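Long-range contact in monomethylamine methyltransferase MtmB1 (Methanosarcina barkeri, PDB 1NTH), which transfers the methyl group of monomethylamine to the corrinoid cofactor of its partner protein MtmC, feeding methanogenesis from methylamine: residues F63-C73 / K85-I95. Numbering follows the deposited sequence.
Sequences FKAGFEMLLEC and KYTEDEIWDAI
Phe-67 enters the hole formed by Glu-88, Ile-91, Trp-92 and Ile-95, a knob-into-hole fit between helices 56-73 and 88-95, whose segment axes pass 10.5 Å apart at 130°. With CG anti to the backbone N (chi1 -173°), its ring reaches across the interface and sets its CE1-CZ side over one face of the Trp-92 indole, offset toward the rim; CZ is 3.3 Å from Trp-92 NE1. The planes are inclined at 33°, too oblique for a true stack. Ile-91 CG2 packs 3.4 Å from Phe-67 CE1, and Ile-91 CD1 lies over a phenyl face and against Leu-71 CB. A flat ring suits this place, offering a face to Ile-91 and its rim to Ile-95 CD1 and the Glu-88 methylene CG. Phe-63 adds its CE2 edge 3.9 Å from Trp-92 CH2.

Toward the start of helix 88-95, Leu-70 CD1 touches the edge of Tyr-86 at CE1, 3.8 Å away, while the tyrosine hydroxyl bonds to Asn-284. Leu-71 CD1 rests 3.5 Å from Tyr-86 O, beside the capping box in which Thr-87 N donates to Glu-90 OE1; its other half is less certain.

Polar links gather here. A water donates to Leu-70 O and Leu-71 O and accepts from Tyr-86 N. Lys-85, long and bent at chi2 and chi4, suits a helix C-terminus: NZ donates to Glu-72 O (3.0 Å), tilted from the carbonyl plane. An apolar core thus joins the helices flanking hairpin 75-77/82-84, while water and lysine tie three C-terminal carbonyls to the approach to helix 88-95.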
ATOM      1  N   PHE A  63      45.439  -1.053   6.702  1.00 18.24           N
ATOM      2  CA  PHE A  63      44.269  -1.921   6.745  1.00 18.49           C
ATOM      3  C   PHE A  63      44.517  -3.068   7.717  1.00 19.07           C
ATOM      4  O   PHE A  63      43.662  -3.392   8.543  1.00 18.13           O
ATOM      5  CB  PHE A  63      43.954  -2.491   5.359  1.00 19.40           C
ATOM      6  CG  PHE A  63      42.781  -3.429   5.351  1.00 21.45           C
ATOM      7  CD1 PHE A  63      41.491  -2.951   5.567  1.00 21.58           C
ATOM      8  CD2 PHE A  63      42.967  -4.795   5.175  1.00 23.20           C
ATOM      9  CE1 PHE A  63      40.404  -3.822   5.604  1.00 21.99           C
ATOM     10  CE2 PHE A  63      41.885  -5.675   5.210  1.00 24.16           C
ATOM     11  CZ  PHE A  63      40.603  -5.185   5.428  1.00 22.86           C
ATOM     12  N   LYS A  64      45.689  -3.686   7.612  1.00 19.06           N
ATOM     13  CA  LYS A  64      46.030  -4.793   8.496  1.00 19.41           C
ATOM     14  C   LYS A  64      46.052  -4.331   9.948  1.00 18.53           C
ATOM     15  O   LYS A  64      45.612  -5.053  10.838  1.00 19.09           O
ATOM     16  CB  LYS A  64      47.386  -5.385   8.107  1.00 21.79           C
ATOM     17  CG  LYS A  64      47.356  -6.133   6.783  1.00 25.04           C
ATOM     18  CD  LYS A  64      48.725  -6.715   6.464  0.50 27.09           C
ATOM     19  CE  LYS A  64      48.694  -7.523   5.178  0.50 29.52           C
ATOM     20  NZ  LYS A  64      50.027  -8.099   4.844  0.50 30.86           N
ATOM     21  N   ALA A  65      46.557  -3.124  10.179  1.00 18.70           N
ATOM     22  CA  ALA A  65      46.614  -2.565  11.529  1.00 18.08           C
ATOM     23  C   ALA A  65      45.203  -2.378  12.090  1.00 18.76           C
ATOM     24  O   ALA A  65      44.926  -2.735  13.236  1.00 18.52           O
ATOM     25  CB  ALA A  65      47.348  -1.230  11.512  1.00 17.71           C
ATOM     26  N   GLY A  66      44.314  -1.812  11.277  1.00 18.33           N
ATOM     27  CA  GLY A  66      42.944  -1.601  11.715  1.00 18.01           C
ATOM     28  C   GLY A  66      42.237  -2.910  12.021  1.00 17.52           C
ATOM     29  O   GLY A  66      41.502  -3.017  13.004  1.00 18.36           O
ATOM     30  N   PHE A  67      42.455  -3.907  11.167  1.00 17.49           N
ATOM     31  CA  PHE A  67      41.856  -5.223  11.343  1.00 17.98           C
ATOM     32  C   PHE A  67      42.369  -5.830  12.649  1.00 18.94           C
ATOM     33  O   PHE A  67      41.595  -6.345  13.457  1.00 17.43           O
ATOM     34  CB  PHE A  67      42.243  -6.133  10.171  1.00 18.99           C
ATOM     35  CG  PHE A  67      41.546  -7.471  10.169  1.00 19.49           C
ATOM     36  CD1 PHE A  67      40.532  -7.741   9.253  1.00 21.45           C
ATOM     37  CD2 PHE A  67      41.919  -8.471  11.064  1.00 20.62           C
ATOM     38  CE1 PHE A  67      39.901  -8.984   9.228  1.00 21.24           C
ATOM     39  CE2 PHE A  67      41.295  -9.718  11.050  1.00 22.47           C
ATOM     40  CZ  PHE A  67      40.283  -9.978  10.127  1.00 21.17           C
ATOM     41  N   GLU A  68      43.682  -5.756  12.855  1.00 19.72           N
ATOM     42  CA  GLU A  68      44.291  -6.324  14.054  1.00 20.04           C
ATOM     43  C   GLU A  68      43.856  -5.594  15.318  1.00 19.13           C
ATOM     44  O   GLU A  68      43.706  -6.207  16.377  1.00 18.68           O
ATOM     45  CB  GLU A  68      45.817  -6.283  13.933  0.65 22.00           C
ATOM     46  CG  GLU A  68      46.540  -7.209  14.903  0.65 24.40           C
ATOM     47  CD  GLU A  68      48.051  -7.158  14.748  0.65 26.47           C
ATOM     48  OE1 GLU A  68      48.534  -7.046  13.599  0.65 25.95           O
ATOM     49  OE2 GLU A  68      48.755  -7.244  15.776  0.65 26.67           O
ATOM     50  N   MET A  69      43.653  -4.287  15.213  1.00 17.43           N
ATOM     51  CA  MET A  69      43.199  -3.506  16.356  1.00 18.50           C
ATOM     52  C   MET A  69      41.853  -4.056  16.826  1.00 18.88           C
ATOM     53  O   MET A  69      41.648  -4.320  18.012  1.00 19.27           O
ATOM     54  CB  MET A  69      43.041  -2.042  15.935  0.60 17.86           C
ATOM     55  CG  MET A  69      42.627  -1.086  17.041  0.60 18.03           C
ATOM     56  SD  MET A  69      43.993  -0.655  18.138  0.60 18.85           S
ATOM     57  CE  MET A  69      43.123   0.192  19.440  0.60 16.82           C
ATOM     58  N   LEU A  70      40.929  -4.231  15.889  1.00 17.65           N
ATOM     59  CA  LEU A  70      39.606  -4.739  16.232  1.00 17.75           C
ATOM     60  C   LEU A  70      39.666  -6.165  16.770  1.00 17.10           C
ATOM     61  O   LEU A  70      39.016  -6.490  17.764  1.00 18.49           O
ATOM     62  CB  LEU A  70      38.692  -4.691  15.003  1.00 17.49           C
ATOM     63  CG  LEU A  70      37.226  -5.060  15.245  1.00 17.83           C
ATOM     64  CD1 LEU A  70      36.599  -4.098  16.250  1.00 18.49           C
ATOM     65  CD2 LEU A  70      36.473  -5.006  13.918  1.00 18.72           C
ATOM     66  N   LEU A  71      40.451  -7.011  16.114  1.00 17.68           N
ATOM     67  CA  LEU A  71      40.582  -8.405  16.516  1.00 18.60           C
ATOM     68  C   LEU A  71      41.206  -8.609  17.897  1.00 20.03           C
ATOM     69  O   LEU A  71      40.728  -9.424  18.690  1.00 19.94           O
ATOM     70  CB  LEU A  71      41.407  -9.168  15.478  1.00 18.13           C
ATOM     71  CG  LEU A  71      41.728 -10.624  15.831  1.00 19.57           C
ATOM     72  CD1 LEU A  71      40.444 -11.444  15.906  1.00 20.50           C
ATOM     73  CD2 LEU A  71      42.667 -11.202  14.789  1.00 21.24           C
ATOM     74  N   GLU A  72      42.268  -7.866  18.187  1.00 21.67           N
ATOM     75  CA  GLU A  72      42.971  -8.014  19.463  1.00 23.77           C
ATOM     76  C   GLU A  72      42.322  -7.300  20.650  1.00 23.82           C
ATOM     77  O   GLU A  72      42.343  -7.812  21.771  1.00 24.41           O
ATOM     78  CB  GLU A  72      44.416  -7.545  19.320  0.70 26.08           C
ATOM     79  CG  GLU A  72      45.230  -8.361  18.335  0.70 29.76           C
ATOM     80  CD  GLU A  72      45.339  -9.821  18.733  0.70 33.19           C
ATOM     81  OE1 GLU A  72      45.716 -10.093  19.891  0.70 34.86           O
ATOM     82  OE2 GLU A  72      45.057 -10.697  17.886  0.70 35.11           O
ATOM     83  N   CYS A  73      41.744  -6.128  20.411  1.00 22.29           N
ATOM     84  CA  CYS A  73      41.108  -5.366  21.482  1.00 22.14           C
ATOM     85  C   CYS A  73      39.675  -5.777  21.755  1.00 22.39           C
ATOM     86  O   CYS A  73      39.302  -6.061  22.893  1.00 21.26           O
ATOM     87  CB  CYS A  73      41.113  -3.874  21.156  1.00 22.88           C
ATOM     88  SG  CYS A  73      42.738  -3.114  21.165  1.00 25.67           S
ATOM     89  N   LYS A  85      34.797  -9.927  22.337  1.00 19.86           N
ATOM     90  CA  LYS A  85      35.851 -10.322  21.409  1.00 21.81           C
ATOM     91  C   LYS A  85      35.302 -11.029  20.176  1.00 21.24           C
ATOM     92  O   LYS A  85      34.363 -11.816  20.272  1.00 21.78           O
ATOM     93  CB  LYS A  85      36.826 -11.267  22.113  1.00 24.61           C
ATOM     94  CG  LYS A  85      37.659 -10.638  23.220  0.50 27.16           C
ATOM     95  CD  LYS A  85      38.885  -9.926  22.667  0.50 29.56           C
ATOM     96  CE  LYS A  85      39.757  -9.388  23.794  0.50 31.16           C
ATOM     97  NZ  LYS A  85      41.169  -9.845  23.689  0.50 32.76           N
ATOM     98  N   TYR A  86      35.904 -10.741  19.027  1.00 21.20           N
ATOM     99  CA  TYR A  86      35.526 -11.365  17.763  1.00 21.05           C
ATOM    100  C   TYR A  86      36.633 -12.341  17.382  1.00 21.74           C
ATOM    101  O   TYR A  86      37.742 -12.268  17.912  1.00 21.97           O
ATOM    102  CB  TYR A  86      35.445 -10.333  16.634  1.00 20.15           C
ATOM    103  CG  TYR A  86      34.477  -9.201  16.845  1.00 21.19           C
ATOM    104  CD1 TYR A  86      34.929  -7.887  16.957  1.00 21.07           C
ATOM    105  CD2 TYR A  86      33.106  -9.432  16.900  1.00 22.16           C
ATOM    106  CE1 TYR A  86      34.040  -6.832  17.112  1.00 22.07           C
ATOM    107  CE2 TYR A  86      32.208  -8.385  17.056  1.00 23.47           C
ATOM    108  CZ  TYR A  86      32.681  -7.088  17.161  1.00 23.47           C
ATOM    109  OH  TYR A  86      31.794  -6.050  17.317  1.00 24.96           O
ATOM    110  N   THR A  87      36.334 -13.254  16.463  1.00 21.23           N
ATOM    111  CA  THR A  87      37.355 -14.172  15.973  1.00 21.83           C
ATOM    112  C   THR A  87      37.696 -13.649  14.583  1.00 22.02           C
ATOM    113  O   THR A  87      36.920 -12.888  13.993  1.00 20.78           O
ATOM    114  CB  THR A  87      36.848 -15.621  15.846  1.00 23.69           C
ATOM    115  OG1 THR A  87      35.842 -15.690  14.829  1.00 25.31           O
ATOM    116  CG2 THR A  87      36.279 -16.112  17.171  1.00 24.60           C
ATOM    117  N   GLU A  88      38.849 -14.043  14.061  1.00 21.58           N
ATOM    118  CA  GLU A  88      39.274 -13.595  12.743  1.00 22.42           C
ATOM    119  C   GLU A  88      38.275 -13.994  11.663  1.00 21.47           C
ATOM    120  O   GLU A  88      37.966 -13.205  10.773  1.00 20.05           O
ATOM    121  CB  GLU A  88      40.644 -14.179  12.400  1.00 24.97           C
ATOM    122  CG  GLU A  88      41.287 -13.541  11.186  1.00 30.47           C
ATOM    123  CD  GLU A  88      42.629 -14.159  10.853  1.00 35.31           C
ATOM    124  OE1 GLU A  88      43.372 -14.498  11.797  1.00 36.81           O
ATOM    125  OE2 GLU A  88      42.944 -14.294   9.652  1.00 38.67           O
ATOM    126  N   ASP A  89      37.771 -15.220  11.746  1.00 21.16           N
ATOM    127  CA  ASP A  89      36.817 -15.702  10.757  1.00 22.51           C
ATOM    128  C   ASP A  89      35.500 -14.936  10.791  1.00 21.11           C
ATOM    129  O   ASP A  89      34.861 -14.756   9.755  1.00 20.66           O
ATOM    130  CB  ASP A  89      36.554 -17.195  10.946  1.00 26.67           C
ATOM    131  CG  ASP A  89      37.770 -18.041  10.625  1.00 31.67           C
ATOM    132  OD1 ASP A  89      38.478 -17.717   9.648  1.00 34.97           O
ATOM    133  OD2 ASP A  89      38.009 -19.037  11.340  1.00 36.29           O
ATOM    134  N   GLU A  90      35.090 -14.489  11.975  1.00 19.25           N
ATOM    135  CA  GLU A  90      33.847 -13.732  12.090  1.00 17.81           C
ATOM    136  C   GLU A  90      34.013 -12.369  11.434  1.00 17.70           C
ATOM    137  O   GLU A  90      33.101 -11.881  10.765  1.00 16.89           O
ATOM    138  CB  GLU A  90      33.451 -13.552  13.560  1.00 19.15           C
ATOM    139  CG  GLU A  90      33.138 -14.857  14.271  1.00 21.18           C
ATOM    140  CD  GLU A  90      32.856 -14.675  15.753  1.00 23.22           C
ATOM    141  OE1 GLU A  90      33.339 -13.683  16.341  1.00 21.11           O
ATOM    142  OE2 GLU A  90      32.165 -15.543  16.330  1.00 23.44           O
ATOM    143  N   ILE A  91      35.176 -11.751  11.624  1.00 16.00           N
ATOM    144  CA  ILE A  91      35.417 -10.447  11.025  1.00 16.54           C
ATOM    145  C   ILE A  91      35.437 -10.545   9.501  1.00 17.60           C
ATOM    146  O   ILE A  91      34.863  -9.696   8.814  1.00 16.91           O
ATOM    147  CB  ILE A  91      36.746  -9.830  11.527  1.00 16.44           C
ATOM    148  CG1 ILE A  91      36.684  -9.652  13.049  1.00 17.48           C
ATOM    149  CG2 ILE A  91      36.975  -8.474  10.862  1.00 18.63           C
ATOM    150  CD1 ILE A  91      37.960  -9.086  13.660  1.00 16.71           C
ATOM    151  N   TRP A  92      36.082 -11.578   8.966  1.00 16.67           N
ATOM    152  CA  TRP A  92      36.137 -11.736   7.515  1.00 17.85           C
ATOM    153  C   TRP A  92      34.765 -12.025   6.915  1.00 17.85           C
ATOM    154  O   TRP A  92      34.460 -11.569   5.811  1.00 18.13           O
ATOM    155  CB  TRP A  92      37.131 -12.836   7.129  1.00 19.21           C
ATOM    156  CG  TRP A  92      38.537 -12.322   7.063  1.00 21.73           C
ATOM    157  CD1 TRP A  92      39.602 -12.729   7.819  1.00 23.82           C
ATOM    158  CD2 TRP A  92      39.024 -11.275   6.213  1.00 22.56           C
ATOM    159  NE1 TRP A  92      40.721 -11.996   7.492  1.00 24.46           N
ATOM    160  CE2 TRP A  92      40.394 -11.098   6.510  1.00 24.16           C
ATOM    161  CE3 TRP A  92      38.435 -10.468   5.229  1.00 23.95           C
ATOM    162  CZ2 TRP A  92      41.186 -10.147   5.857  1.00 25.53           C
ATOM    163  CZ3 TRP A  92      39.223  -9.521   4.579  1.00 25.92           C
ATOM    164  CH2 TRP A  92      40.585  -9.369   4.899  1.00 24.90           C
ATOM    165  N   ASP A  93      33.941 -12.781   7.633  1.00 17.78           N
ATOM    166  CA  ASP A  93      32.597 -13.087   7.151  1.00 17.11           C
ATOM    167  C   ASP A  93      31.827 -11.777   6.986  1.00 17.59           C
ATOM    168  O   ASP A  93      31.082 -11.601   6.026  1.00 17.94           O
ATOM    169  CB  ASP A  93      31.874 -14.009   8.140  1.00 17.46           C
ATOM    170  CG  ASP A  93      30.403 -14.209   7.795  1.00 18.50           C
ATOM    171  OD1 ASP A  93      29.550 -13.796   8.605  1.00 18.75           O
ATOM    172  OD2 ASP A  93      30.102 -14.779   6.720  1.00 19.79           O
ATOM    173  N   ALA A  94      32.024 -10.847   7.917  1.00 16.53           N
ATOM    174  CA  ALA A  94      31.346  -9.558   7.846  1.00 16.95           C
ATOM    175  C   ALA A  94      31.883  -8.722   6.687  1.00 16.89           C
ATOM    176  O   ALA A  94      31.114  -8.198   5.883  1.00 17.74           O
ATOM    177  CB  ALA A  94      31.514  -8.800   9.164  1.00 17.26           C
ATOM    178  N   ILE A  95      33.204  -8.599   6.599  1.00 16.00           N
ATOM    179  CA  ILE A  95      33.819  -7.816   5.531  1.00 15.57           C
ATOM    180  C   ILE A  95      33.515  -8.386   4.145  1.00 16.99           C
ATOM    181  O   ILE A  95      33.279  -7.634   3.198  1.00 18.02           O
ATOM    182  CB  ILE A  95      35.353  -7.741   5.707  1.00 17.60           C
ATOM    183  CG1 ILE A  95      35.689  -6.963   6.980  1.00 18.20           C
ATOM    184  CG2 ILE A  95      35.992  -7.068   4.493  1.00 18.36           C
ATOM    185  CD1 ILE A  95      37.175  -6.941   7.299  1.00 20.27           C
TER
HETATM  186  O   HOH W   1      38.002  -8.873  18.898  1.00 20.12           O